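Local coordinates for protein methylmalonyl-CoA carboxyltransferase 12S subunit (Propionibacterium freudenreichii, PDB 1ON3) that transfers, as the homohexameric core of transcarboxylase, the carboxyl group of methylmalonyl-CoA to the biotin of the 1.3S subunit, releasing propanoyl-CoA, at residues V486-D491 with R496-S501; R293-K298 with V365-V370; T318-V323 with N355-F360; R326-V331 with S501-Y506; L252-Q257 with W302-E307. All coordinates share one frame; numbering follows the deposited sequence.

Contact 1 (V486-D491 with R496-S501); sequences VDDVID and RRKIAS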
# COMPACT_ATOMS: atom_id res chain seq x y z
N VAL E 486 -24.46 15.14 23.76
CA VAL E 486 -25.07 13.82 23.89
C VAL E 486 -26.06 13.65 22.74
O VAL E 486 -26.66 14.63 22.29
CB VAL E 486 -25.82 13.60 25.25
CG1 VAL E 486 -24.85 13.76 26.42
CG2 VAL E 486 -27.00 14.55 25.38
N ASP E 487 -26.19 12.43 22.23
CA ASP E 487 -27.11 12.14 21.14
C ASP E 487 -28.56 12.36 21.58
O ASP E 487 -29.40 12.81 20.81
CB ASP E 487 -27.03 10.66 20.72
CG ASP E 487 -25.73 10.28 20.03
OD1 ASP E 487 -24.68 10.86 20.36
OD2 ASP E 487 -25.78 9.38 19.16
N ASP E 488 -28.83 12.04 22.84
CA ASP E 488 -30.20 12.10 23.35
C ASP E 488 -30.19 11.96 24.87
O ASP E 488 -29.17 11.57 25.46
CB ASP E 488 -30.95 10.92 22.74
CG ASP E 488 -32.46 10.98 22.95
OD1 ASP E 488 -33.12 9.96 22.69
OD2 ASP E 488 -32.98 12.04 23.36
N VAL E 489 -31.31 12.31 25.51
CA VAL E 489 -31.46 12.15 26.96
C VAL E 489 -32.39 10.94 26.99
O VAL E 489 -33.42 10.94 26.32
CB VAL E 489 -32.13 13.36 27.63
CG1 VAL E 489 -32.26 13.13 29.14
CG2 VAL E 489 -31.31 14.62 27.35
N ILE E 490 -32.02 9.91 27.74
CA ILE E 490 -32.81 8.68 27.75
C ILE E 490 -33.40 8.23 29.07
O ILE E 490 -32.94 8.61 30.14
CB ILE E 490 -31.96 7.49 27.23
CG1 ILE E 490 -30.79 7.20 28.20
CG2 ILE E 490 -31.41 7.79 25.84
CD1 ILE E 490 -29.99 5.94 27.86
N ASP E 491 -34.43 7.40 28.96
CA ASP E 491 -35.08 6.80 30.11
C ASP E 491 -34.04 5.72 30.48
O ASP E 491 -33.65 4.90 29.63
CB ASP E 491 -36.40 6.17 29.66
CG ASP E 491 -37.08 5.33 30.73
OD1 ASP E 491 -38.24 4.93 30.50
OD2 ASP E 491 -36.47 5.05 31.79
N ARG E 496 -29.88 -0.60 27.83
CA ARG E 496 -29.41 -1.74 27.04
C ARG E 496 -29.76 -1.57 25.57
O ARG E 496 -28.91 -1.76 24.70
CB ARG E 496 -30.01 -3.04 27.58
CG ARG E 496 -29.49 -4.31 26.87
CD ARG E 496 -30.03 -5.55 27.55
NE ARG E 496 -30.10 -6.71 26.67
CZ ARG E 496 -29.07 -7.46 26.30
NH1 ARG E 496 -27.84 -7.18 26.74
NH2 ARG E 496 -29.27 -8.50 25.49
N ARG E 497 -31.00 -1.21 25.27
CA ARG E 497 -31.39 -1.01 23.87
C ARG E 497 -30.55 0.07 23.18
O ARG E 497 -30.08 -0.13 22.07
CB ARG E 497 -32.87 -0.64 23.75
CG ARG E 497 -33.34 -0.39 22.33
CD ARG E 497 -34.86 -0.39 22.26
NE ARG E 497 -35.46 0.73 22.99
CZ ARG E 497 -35.54 1.97 22.53
NH1 ARG E 497 -35.07 2.26 21.33
NH2 ARG E 497 -36.11 2.92 23.26
N LYS E 498 -30.37 1.22 23.82
CA LYS E 498 -29.58 2.27 23.19
C LYS E 498 -28.14 1.81 22.91
O LYS E 498 -27.59 2.07 21.83
CB LYS E 498 -29.59 3.55 24.03
CG LYS E 498 -30.68 4.57 23.63
CD LYS E 498 -32.06 3.95 23.64
CE LYS E 498 -33.17 4.96 23.31
NZ LYS E 498 -33.02 5.59 21.95
N ILE E 499 -27.52 1.11 23.86
CA ILE E 499 -26.16 0.61 23.68
C ILE E 499 -26.13 -0.44 22.56
O ILE E 499 -25.23 -0.44 21.71
CB ILE E 499 -25.63 -0.03 24.99
CG1 ILE E 499 -25.46 1.04 26.07
CG2 ILE E 499 -24.31 -0.76 24.74
CD1 ILE E 499 -25.15 0.47 27.45
N ALA E 500 -27.12 -1.32 22.56
CA ALA E 500 -27.17 -2.39 21.56
C ALA E 500 -27.31 -1.86 20.14
O ALA E 500 -26.63 -2.33 19.23
CB ALA E 500 -28.32 -3.34 21.87
N SER E 501 -28.17 -0.87 19.94
CA SER E 501 -28.37 -0.33 18.60
C SER E 501 -27.15 0.44 18.15
O SER E 501 -26.80 0.43 16.97
CB SER E 501 -29.60 0.59 18.60
OG SER E 501 -30.70 -0.08 19.19
O HOH W 1 -34.69 7.75 23.60
O HOH W 2 -31.52 7.70 22.07
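Turns at chi2 (55°) and chi4 (60°) bend the Lys-498 chain so that it runs alongside Ile-490, whose CG2 stands anti to its own carbonyl carbon. The two side chains run past each other in opposite senses, and the aliphatic part of the lysine rests on this methyl: CG of Lys-498 is 4.0 Å from CG2 of Ile-490, with CE of the lysine nearly as close. A side chain can thus pack by its methylenes while carrying its charge further on, and here NZ continues to the carboxylate of Asp-488. The gap of 4.4 Å between Lys-498 NZ and Asp-488 OD1 is too wide for a salt bridge, and two waters span it. One donates to Asp-488 OD1 at 2.8 Å and accepts from Lys-498 NZ at 2.6 Å; the other makes the same link with a weaker lysine leg. The second carboxylate oxygen, OD2 of Asp-488, accepts from the backbone N of Val-489 at 2.7 Å, met from well above the carboxylate plane, and is also salt-bridged to Arg-23 of a second subunit. The aspartate is therefore held from several directions at a subunit interface, which would probably favour its charged form. Strand 488-489 is an edge strand of its sheet within the chain, beside strand 427-430, and the lysine reaches it from the first turn of helix 495-505.

Contact 2 (R293-K298 with V365-V370); sequences RDVIAK and VQLVDV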
# COMPACT_ATOMS: atom_id res chain seq x y z
N ARG E 293 -21.69 -2.06 39.16
CA ARG E 293 -21.82 -3.36 38.51
C ARG E 293 -23.28 -3.80 38.51
O ARG E 293 -23.66 -4.69 37.76
CB ARG E 293 -20.92 -4.39 39.19
CG ARG E 293 -19.42 -4.11 38.93
CD ARG E 293 -18.53 -4.90 39.88
NE ARG E 293 -18.72 -4.49 41.27
CZ ARG E 293 -17.86 -4.78 42.25
NH1 ARG E 293 -16.76 -5.47 42.00
NH2 ARG E 293 -18.12 -4.39 43.50
N ASP E 294 -24.10 -3.18 39.35
CA ASP E 294 -25.53 -3.52 39.35
C ASP E 294 -26.14 -2.97 38.07
O ASP E 294 -27.09 -3.53 37.53
CB ASP E 294 -26.24 -2.93 40.58
CG ASP E 294 -25.88 -3.67 41.86
OD1 ASP E 294 -25.55 -4.87 41.78
OD2 ASP E 294 -25.94 -3.06 42.93
N VAL E 295 -25.58 -1.87 37.56
CA VAL E 295 -26.06 -1.30 36.32
C VAL E 295 -25.56 -2.22 35.20
O VAL E 295 -26.32 -2.60 34.31
CB VAL E 295 -25.50 0.11 36.08
CG1 VAL E 295 -25.89 0.59 34.69
CG2 VAL E 295 -26.03 1.08 37.16
N ILE E 296 -24.29 -2.59 35.27
CA ILE E 296 -23.70 -3.47 34.26
C ILE E 296 -24.49 -4.77 34.14
O ILE E 296 -24.84 -5.17 33.04
CB ILE E 296 -22.22 -3.81 34.60
CG1 ILE E 296 -21.36 -2.53 34.54
CG2 ILE E 296 -21.68 -4.90 33.63
CD1 ILE E 296 -19.88 -2.71 34.96
N ALA E 297 -24.77 -5.41 35.27
CA ALA E 297 -25.50 -6.68 35.26
C ALA E 297 -26.83 -6.60 34.54
O ALA E 297 -27.25 -7.56 33.88
CB ALA E 297 -25.71 -7.17 36.68
N LYS E 298 -27.50 -5.46 34.64
CA LYS E 298 -28.79 -5.30 33.98
C LYS E 298 -28.73 -4.92 32.51
O LYS E 298 -29.76 -4.93 31.83
CB LYS E 298 -29.65 -4.29 34.75
CG LYS E 298 -29.98 -4.76 36.15
CD LYS E 298 -30.91 -3.82 36.89
CE LYS E 298 -31.15 -4.33 38.31
NZ LYS E 298 -31.64 -5.74 38.32
N VAL E 365 -17.45 0.47 26.01
CA VAL E 365 -18.66 1.05 26.58
C VAL E 365 -18.33 1.67 27.93
O VAL E 365 -17.84 0.99 28.84
CB VAL E 365 -19.76 -0.02 26.76
CG1 VAL E 365 -21.00 0.60 27.41
CG2 VAL E 365 -20.12 -0.62 25.40
N GLN E 366 -18.59 2.97 28.05
CA GLN E 366 -18.34 3.71 29.29
C GLN E 366 -19.63 4.03 30.04
O GLN E 366 -20.64 4.40 29.43
CB GLN E 366 -17.64 5.05 29.00
CG GLN E 366 -16.18 4.95 28.51
CD GLN E 366 -16.06 4.22 27.18
OE1 GLN E 366 -15.39 3.19 27.09
NE2 GLN E 366 -16.71 4.75 26.14
N LEU E 367 -19.59 3.87 31.37
CA LEU E 367 -20.72 4.22 32.24
C LEU E 367 -20.10 5.28 33.16
O LEU E 367 -19.22 4.99 33.96
CB LEU E 367 -21.19 3.01 33.04
CG LEU E 367 -21.69 1.84 32.19
CD1 LEU E 367 -22.16 0.72 33.13
CD2 LEU E 367 -22.81 2.29 31.25
N VAL E 368 -20.58 6.52 33.02
CA VAL E 368 -20.01 7.64 33.74
C VAL E 368 -20.74 8.24 34.94
O VAL E 368 -21.93 8.57 34.88
CB VAL E 368 -19.71 8.80 32.75
CG1 VAL E 368 -18.99 9.95 33.47
CG2 VAL E 368 -18.87 8.30 31.58
N ASP E 369 -20.00 8.38 36.04
CA ASP E 369 -20.47 9.00 37.27
C ASP E 369 -19.17 9.34 38.00
O ASP E 369 -18.77 8.64 38.93
CB ASP E 369 -21.31 8.03 38.11
CG ASP E 369 -22.06 8.75 39.22
OD1 ASP E 369 -21.75 9.94 39.45
OD2 ASP E 369 -22.93 8.13 39.87
N VAL E 370 -18.52 10.40 37.56
CA VAL E 370 -17.23 10.81 38.12
C VAL E 370 -17.22 12.30 38.49
O VAL E 370 -17.50 13.16 37.66
CB VAL E 370 -16.09 10.46 37.10
CG1 VAL E 370 -16.29 11.24 35.79
CG2 VAL E 370 -14.71 10.74 37.71
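Leu-367 sends one methyl, CD1, against two consecutive residues of helix 293-299, a compact example of how a strand residue settles on a helix. The tighter meeting is with Ile-296, whose CG1 lies 3.6 Å from CD1 of Leu-367; the two side chains meet at a slant, and it is the methylene of the isoleucine that touches. Val-295, the preceding residue on the helix, touches the same methyl: its CG1 is 4.0 Å from Leu-367 CD1, and these two side chains pass alongside in opposite directions. The extended leucine explains the reach. With CG beside the backbone N (chi1 -61°) and chi2 close to 180°, CD1 becomes the far end of the side chain and projects from the strand to the helix. Val-295 presents CG1 because that methyl is anti to its backbone N, at 173°. All three residues are buried, and the contact between them is wholly apolar. Val-295 also packs on Ile-281 of helix 278-281. Helix 293-299 lies across one face of the mixed sheet of the C-terminal half, where Ile-296 touches Ile-330 of strand 326-333 and Tyr-305 of strand 305-308, while strand 364-370 runs between strands 326-333 and 402-407.

Contact 3 (T318-V323 with N355-F360); sequences TAFARV and NFCDSF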
# COMPACT_ATOMS: atom_id res chain seq x y z
N THR E 318 -13.37 -2.27 35.24
CA THR E 318 -13.06 -2.60 33.84
C THR E 318 -13.48 -4.06 33.73
O THR E 318 -13.04 -4.90 34.53
CB THR E 318 -11.54 -2.49 33.51
OG1 THR E 318 -10.77 -3.18 34.50
CG2 THR E 318 -11.12 -1.03 33.41
N ALA E 319 -14.35 -4.37 32.78
CA ALA E 319 -14.83 -5.73 32.64
C ALA E 319 -15.22 -6.11 31.21
O ALA E 319 -15.69 -5.27 30.44
CB ALA E 319 -16.05 -5.95 33.56
N PHE E 320 -15.02 -7.37 30.87
CA PHE E 320 -15.42 -7.86 29.56
C PHE E 320 -16.85 -8.37 29.71
O PHE E 320 -17.21 -8.97 30.74
CB PHE E 320 -14.53 -9.02 29.11
CG PHE E 320 -13.18 -8.60 28.61
CD1 PHE E 320 -12.03 -9.07 29.22
CD2 PHE E 320 -13.07 -7.77 27.50
CE1 PHE E 320 -10.76 -8.72 28.72
CE2 PHE E 320 -11.82 -7.42 27.00
CZ PHE E 320 -10.66 -7.89 27.60
N ALA E 321 -17.67 -8.15 28.69
CA ALA E 321 -19.04 -8.62 28.71
C ALA E 321 -19.49 -8.75 27.29
O ALA E 321 -18.70 -8.60 26.35
CB ALA E 321 -19.93 -7.64 29.45
N ARG E 322 -20.78 -9.02 27.11
CA ARG E 322 -21.31 -9.14 25.77
C ARG E 322 -22.66 -8.46 25.64
O ARG E 322 -23.45 -8.42 26.59
CB ARG E 322 -21.43 -10.61 25.37
CG ARG E 322 -20.09 -11.28 25.04
CD ARG E 322 -20.29 -12.73 24.67
NE ARG E 322 -19.01 -13.42 24.54
CZ ARG E 322 -18.46 -14.18 25.48
NH1 ARG E 322 -19.06 -14.36 26.65
NH2 ARG E 322 -17.29 -14.76 25.25
N VAL E 323 -22.90 -7.90 24.46
CA VAL E 323 -24.19 -7.29 24.17
C VAL E 323 -24.61 -7.94 22.86
O VAL E 323 -23.92 -7.81 21.85
CB VAL E 323 -24.10 -5.76 24.02
CG1 VAL E 323 -25.48 -5.20 23.65
CG2 VAL E 323 -23.62 -5.12 25.34
N ASN E 355 -6.46 0.39 25.69
CA ASN E 355 -5.50 0.08 24.62
C ASN E 355 -5.63 -1.37 24.16
O ASN E 355 -5.56 -1.65 22.97
CB ASN E 355 -4.06 0.33 25.06
CG ASN E 355 -3.75 1.80 25.24
OD1 ASN E 355 -4.29 2.65 24.52
ND2 ASN E 355 -2.87 2.11 26.20
N PHE E 356 -5.84 -2.28 25.11
CA PHE E 356 -5.97 -3.68 24.73
C PHE E 356 -7.21 -3.91 23.85
O PHE E 356 -7.12 -4.54 22.79
CB PHE E 356 -6.09 -4.59 25.95
CG PHE E 356 -6.30 -6.03 25.59
CD1 PHE E 356 -5.23 -6.82 25.18
CD2 PHE E 356 -7.60 -6.55 25.52
CE1 PHE E 356 -5.45 -8.12 24.69
CE2 PHE E 356 -7.82 -7.83 25.03
CZ PHE E 356 -6.74 -8.62 24.61
N CYS E 357 -8.36 -3.42 24.30
CA CYS E 357 -9.60 -3.59 23.56
C CYS E 357 -9.44 -3.00 22.17
O CYS E 357 -9.85 -3.62 21.19
CB CYS E 357 -10.78 -2.93 24.29
SG CYS E 357 -11.31 -3.84 25.78
N ASP E 358 -8.83 -1.83 22.09
CA ASP E 358 -8.63 -1.21 20.79
C ASP E 358 -7.77 -2.10 19.89
O ASP E 358 -8.10 -2.30 18.72
CB ASP E 358 -7.96 0.16 20.92
CG ASP E 358 -7.85 0.88 19.58
OD1 ASP E 358 -6.74 1.34 19.24
OD2 ASP E 358 -8.88 0.99 18.87
N SER E 359 -6.68 -2.65 20.43
CA SER E 359 -5.81 -3.52 19.65
C SER E 359 -6.52 -4.70 19.04
O SER E 359 -6.23 -5.09 17.91
CB SER E 359 -4.65 -4.06 20.49
OG SER E 359 -3.67 -3.07 20.67
N PHE E 360 -7.45 -5.28 19.79
CA PHE E 360 -8.15 -6.46 19.30
C PHE E 360 -9.60 -6.29 18.88
O PHE E 360 -10.41 -7.22 18.95
CB PHE E 360 -7.99 -7.60 20.30
CG PHE E 360 -6.59 -8.10 20.37
CD1 PHE E 360 -5.74 -7.68 21.38
CD2 PHE E 360 -6.08 -8.93 19.37
CE1 PHE E 360 -4.40 -8.05 21.40
CE2 PHE E 360 -4.73 -9.31 19.38
CZ PHE E 360 -3.89 -8.87 20.40
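The helix of a beta-alpha-beta crossover, 344-359, links the parallel neighbours 326-333 and 364-370, and its last turn packs on strand 316-323 through a small aromatic and sulfur cluster. Phe-320 supplies the meeting point. Its CZ is 3.8 Å from CE2 of Phe-356, and the two side chains cross at about a right angle, with CD2 of Phe-356 at the edge of the Phe-320 ring. Cys-357 approaches the neighbouring corner: its SG is 3.8 Å from CE2 of Phe-320 and 5.0 Å from the centroid of that ring, an oblique sulfur-aromatic contact 65° off the ring normal. Phe-356 reaches across because its CG is anti to the backbone N (chi1 177°). The cluster is larger than this trio, since Phe-320 also meets Phe-353 and Phe-356 takes Phe-191 edge-to-face. Strand 316-323 lies between strands 305-308 and 326-333, and the Phe-320 ring reaches the helix 344-359 side of their sheet, opposite its neighbours Ala-319 and Ala-321, which pack on Tyr-305.

Contact 4 (R326-V331 with S501-Y506); sequences RSVGIV and SALEMY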
# COMPACT_ATOMS: atom_id res chain seq x y z
N ARG E 326 -21.93 -9.99 21.24
CA ARG E 326 -20.68 -9.34 20.84
C ARG E 326 -19.82 -8.96 22.05
O ARG E 326 -20.33 -8.35 23.01
CB ARG E 326 -20.99 -8.07 20.03
CG ARG E 326 -19.81 -7.28 19.51
CD ARG E 326 -20.25 -5.85 19.16
NE ARG E 326 -21.37 -5.82 18.21
CZ ARG E 326 -21.25 -6.10 16.92
NH1 ARG E 326 -20.06 -6.42 16.42
NH2 ARG E 326 -22.31 -6.11 16.12
N SER E 327 -18.54 -9.32 22.02
CA SER E 327 -17.61 -8.96 23.09
C SER E 327 -17.49 -7.45 23.17
O SER E 327 -17.34 -6.78 22.14
CB SER E 327 -16.20 -9.52 22.86
OG SER E 327 -16.14 -10.94 22.97
N VAL E 328 -17.56 -6.91 24.38
CA VAL E 328 -17.38 -5.48 24.62
C VAL E 328 -16.56 -5.31 25.90
O VAL E 328 -16.53 -6.20 26.76
CB VAL E 328 -18.73 -4.69 24.82
CG1 VAL E 328 -19.58 -4.79 23.57
CG2 VAL E 328 -19.47 -5.20 26.05
N GLY E 329 -15.90 -4.16 26.01
CA GLY E 329 -15.13 -3.85 27.21
C GLY E 329 -15.86 -2.70 27.89
O GLY E 329 -16.12 -1.67 27.27
N ILE E 330 -16.17 -2.86 29.17
CA ILE E 330 -16.89 -1.82 29.91
C ILE E 330 -15.96 -1.12 30.89
O ILE E 330 -15.22 -1.79 31.61
CB ILE E 330 -18.09 -2.42 30.68
CG1 ILE E 330 -19.09 -3.00 29.67
CG2 ILE E 330 -18.75 -1.35 31.56
CD1 ILE E 330 -20.27 -3.68 30.28
N VAL E 331 -15.98 0.21 30.88
CA VAL E 331 -15.16 1.04 31.77
C VAL E 331 -16.18 1.90 32.50
O VAL E 331 -16.90 2.68 31.89
CB VAL E 331 -14.20 1.93 30.94
CG1 VAL E 331 -13.29 2.74 31.87
CG2 VAL E 331 -13.35 1.05 30.01
N SER E 501 -28.17 -0.87 19.94
CA SER E 501 -28.37 -0.33 18.60
C SER E 501 -27.15 0.44 18.15
O SER E 501 -26.80 0.43 16.97
CB SER E 501 -29.60 0.59 18.60
OG SER E 501 -30.70 -0.08 19.19
N ALA E 502 -26.51 1.14 19.08
CA ALA E 502 -25.32 1.90 18.74
C ALA E 502 -24.23 0.92 18.28
O ALA E 502 -23.58 1.14 17.25
CB ALA E 502 -24.84 2.69 19.94
N LEU E 503 -24.05 -0.16 19.03
CA LEU E 503 -23.04 -1.16 18.70
C LEU E 503 -23.32 -1.74 17.33
O LEU E 503 -22.40 -1.94 16.53
CB LEU E 503 -23.04 -2.27 19.75
CG LEU E 503 -22.52 -1.89 21.14
CD1 LEU E 503 -22.85 -2.98 22.16
CD2 LEU E 503 -21.00 -1.67 21.07
N GLU E 504 -24.59 -2.02 17.06
CA GLU E 504 -24.99 -2.59 15.78
C GLU E 504 -24.71 -1.64 14.62
O GLU E 504 -24.17 -2.04 13.60
CB GLU E 504 -26.48 -2.97 15.82
CG GLU E 504 -27.11 -3.41 14.48
CD GLU E 504 -26.37 -4.57 13.81
OE1 GLU E 504 -25.71 -5.37 14.51
OE2 GLU E 504 -26.48 -4.69 12.57
N MET E 505 -25.03 -0.37 14.77
CA MET E 505 -24.79 0.54 13.65
C MET E 505 -23.31 0.81 13.42
O MET E 505 -22.88 1.01 12.28
CB MET E 505 -25.54 1.85 13.85
CG MET E 505 -26.02 2.46 12.54
SD MET E 505 -24.73 2.70 11.27
CE MET E 505 -25.03 1.39 10.24
N TYR E 506 -22.52 0.79 14.49
CA TYR E 506 -21.09 1.05 14.34
C TYR E 506 -20.25 -0.23 14.15
O TYR E 506 -19.03 -0.19 14.17
CB TYR E 506 -20.59 1.88 15.54
CG TYR E 506 -21.03 3.33 15.45
CD1 TYR E 506 -20.36 4.23 14.62
CD2 TYR E 506 -22.14 3.80 16.16
CE1 TYR E 506 -20.79 5.54 14.48
CE2 TYR E 506 -22.59 5.11 16.02
CZ TYR E 506 -21.91 5.97 15.18
OH TYR E 506 -22.34 7.28 15.04
O HOH W 3 -25.10 -6.08 16.88
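Helix 495-505 packs over a sheet of the ClpP/crotonase-type carboxyltransferase fold, and its last turns cross strand 326-331 at 110°, with the two axes 11.3 Å apart. Four residues make the contact, and the work divides by type. The apolar part is one branch against another: CD1 of Leu-503 sits 4.0 Å from CG1 of Val-328, the side chains crossing at about a right angle. Val-323 of the adjoining strand 316-323 also touches Leu-503, so that the leucine bears on two strands.

The second part is where polar and apolar meet. Arg-326 starts out with CG anti to its backbone N (chi1 -179°) and bends at chi3, which carries its chain past the leucine; its NE is 4.2 Å from CB of Leu-503, and the carbonyl O of Leu-503 lies over one face of the guanidinium.

The ionic part is loose. NH2 of Arg-326 faces OE1 of Glu-504 in a long salt bridge of 3.8 Å, the carboxylate lying at the guanidinium edge with the two planes 45° apart. The stronger partner of this arginine is Glu-262, salt-bridged to NH1, which probably fixes the group so that Glu-504, at the solvent side, adds a secondary pairing. Water 3 closes the gap in the guanidinium plane: it accepts from Arg-326 NH2 at 2.9 Å and donates to OE1 of Glu-504.

Contact 5 (L252-Q257 with W302-E307); sequences LSFLPQ and WGDYLE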
# COMPACT_ATOMS: atom_id res chain seq x y z
N LEU E 252 -10.24 -16.00 27.34
CA LEU E 252 -10.03 -16.23 25.91
C LEU E 252 -11.32 -16.15 25.10
O LEU E 252 -11.31 -15.68 23.96
CB LEU E 252 -9.37 -17.59 25.68
CG LEU E 252 -8.99 -17.95 24.24
CD1 LEU E 252 -7.96 -16.97 23.69
CD2 LEU E 252 -8.43 -19.37 24.22
N SER E 253 -12.44 -16.58 25.69
CA SER E 253 -13.73 -16.58 24.98
C SER E 253 -14.18 -15.20 24.51
O SER E 253 -14.99 -15.11 23.58
CB SER E 253 -14.83 -17.21 25.85
OG SER E 253 -15.26 -16.36 26.91
N PHE E 254 -13.67 -14.13 25.13
CA PHE E 254 -14.04 -12.77 24.72
C PHE E 254 -13.12 -12.23 23.63
O PHE E 254 -13.39 -11.18 23.03
CB PHE E 254 -13.95 -11.78 25.90
CG PHE E 254 -15.00 -11.98 26.96
CD1 PHE E 254 -14.71 -12.72 28.11
CD2 PHE E 254 -16.28 -11.45 26.80
CE1 PHE E 254 -15.68 -12.92 29.09
CE2 PHE E 254 -17.25 -11.64 27.77
CZ PHE E 254 -16.96 -12.39 28.93
N LEU E 255 -12.04 -12.95 23.36
CA LEU E 255 -11.04 -12.48 22.41
C LEU E 255 -10.99 -13.11 21.03
O LEU E 255 -11.29 -14.29 20.85
CB LEU E 255 -9.63 -12.60 23.03
CG LEU E 255 -9.51 -12.21 24.51
CD1 LEU E 255 -8.08 -12.49 25.02
CD2 LEU E 255 -9.86 -10.74 24.67
N PRO E 256 -10.59 -12.32 20.04
CA PRO E 256 -10.47 -12.82 18.67
C PRO E 256 -9.16 -13.63 18.62
O PRO E 256 -8.37 -13.61 19.57
CB PRO E 256 -10.35 -11.54 17.86
CG PRO E 256 -9.58 -10.63 18.81
CD PRO E 256 -10.29 -10.88 20.11
N GLN E 257 -8.96 -14.37 17.53
CA GLN E 257 -7.74 -15.15 17.36
C GLN E 257 -6.53 -14.23 17.18
O GLN E 257 -5.43 -14.53 17.68
CB GLN E 257 -7.85 -16.03 16.12
CG GLN E 257 -8.76 -17.21 16.29
CD GLN E 257 -8.23 -18.19 17.31
OE1 GLN E 257 -8.55 -18.11 18.49
NE2 GLN E 257 -7.38 -19.12 16.86
N TRP E 302 -27.26 -11.80 29.81
CA TRP E 302 -27.32 -12.71 30.95
C TRP E 302 -26.73 -12.17 32.26
O TRP E 302 -26.57 -12.93 33.22
CB TRP E 302 -26.59 -14.02 30.60
CG TRP E 302 -26.77 -14.45 29.18
CD1 TRP E 302 -25.83 -14.43 28.19
CD2 TRP E 302 -27.97 -14.98 28.60
NE1 TRP E 302 -26.37 -14.92 27.02
CE2 TRP E 302 -27.68 -15.26 27.24
CE3 TRP E 302 -29.25 -15.25 29.09
CZ2 TRP E 302 -28.63 -15.80 26.37
CZ3 TRP E 302 -30.20 -15.78 28.22
CH2 TRP E 302 -29.88 -16.05 26.87
N GLY E 303 -26.42 -10.88 32.30
CA GLY E 303 -25.82 -10.30 33.50
C GLY E 303 -24.40 -10.80 33.71
O GLY E 303 -23.79 -10.61 34.77
N ASP E 304 -23.85 -11.44 32.68
CA ASP E 304 -22.52 -12.01 32.74
C ASP E 304 -21.39 -11.05 32.39
O ASP E 304 -21.45 -10.32 31.40
CB ASP E 304 -22.45 -13.24 31.81
CG ASP E 304 -21.11 -13.94 31.86
OD1 ASP E 304 -20.39 -13.92 30.85
OD2 ASP E 304 -20.77 -14.51 32.92
N TYR E 305 -20.35 -11.04 33.21
CA TYR E 305 -19.19 -10.20 32.94
C TYR E 305 -17.98 -10.78 33.64
O TYR E 305 -18.10 -11.47 34.66
CB TYR E 305 -19.43 -8.73 33.35
CG TYR E 305 -19.73 -8.48 34.82
CD1 TYR E 305 -21.04 -8.49 35.30
CD2 TYR E 305 -18.69 -8.24 35.74
CE1 TYR E 305 -21.31 -8.27 36.67
CE2 TYR E 305 -18.95 -8.03 37.09
CZ TYR E 305 -20.26 -8.04 37.55
OH TYR E 305 -20.51 -7.84 38.89
N LEU E 306 -16.81 -10.55 33.07
CA LEU E 306 -15.56 -11.02 33.66
C LEU E 306 -14.79 -9.76 34.02
O LEU E 306 -14.30 -9.06 33.14
CB LEU E 306 -14.77 -11.85 32.64
CG LEU E 306 -13.36 -12.23 33.11
CD1 LEU E 306 -13.46 -13.18 34.29
CD2 LEU E 306 -12.59 -12.86 31.96
N GLU E 307 -14.70 -9.46 35.31
CA GLU E 307 -14.01 -8.25 35.73
C GLU E 307 -12.49 -8.40 35.67
O GLU E 307 -11.95 -9.41 36.11
CB GLU E 307 -14.45 -7.87 37.16
CG GLU E 307 -14.35 -6.39 37.43
CD GLU E 307 -14.83 -5.98 38.82
OE1 GLU E 307 -15.66 -6.71 39.43
OE2 GLU E 307 -14.38 -4.91 39.30
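Phe-254 contributes more than half of the surface buried here, and its ring is the centre of the contact. Near the C-terminal end of helix 241-253 the side chain swings out with CG beside the backbone N (chi1 -70°), directing the ring at the edge strand 305-308. Leu-306 meets it with its first methylene rather than its branches: CB is 3.8 Å from CE1 of Phe-254, the two side chains slanting across each other. The leucine also packs on Lys-250 and Leu-251 of helix 241-253. Asp-304 adds a looser touch at the rim of the ring, its OD1 lying 4.2 Å from CZ of Phe-254 and near the ring plane. The carboxylate's principal partner is elsewhere, in a salt bridge from OD1 to Lys-250, so helix 241-253 is tied by charge to the residue just before the strand and by packing to Leu-306 on it. Arg-322 of strand 316-323 makes a cation-pi contact with the Phe-254 ring. The phenylalanine therefore joins the two halves of this duplicated chain: helix 241-253 follows the last strand of the first sheet, and strand 305-308, paired with strand 316-323, is one of the two edge strands of the second within the chain.

All five contacts gather on the second seven-stranded sheet, whose strands follow one another across the sheet in chain order. Contact 5 closes before contacts 3, 4 and 1 open; contact 3 is nested in the loop of contact 2, and contact 1 in that of contact 4. Contacts 3 and 5 are the nearest pair, centres about 9 Å apart, joined through strands 305-308 and 316-323; contacts 1 and 5, about 23 Å apart, lie toward opposite sheet edges. Contacts 1 and 4 share helix 495-505 and touch the second subunit, while contact 3 meets a third, consistent with the elements packed on this sheet also taking part in hexamer assembly.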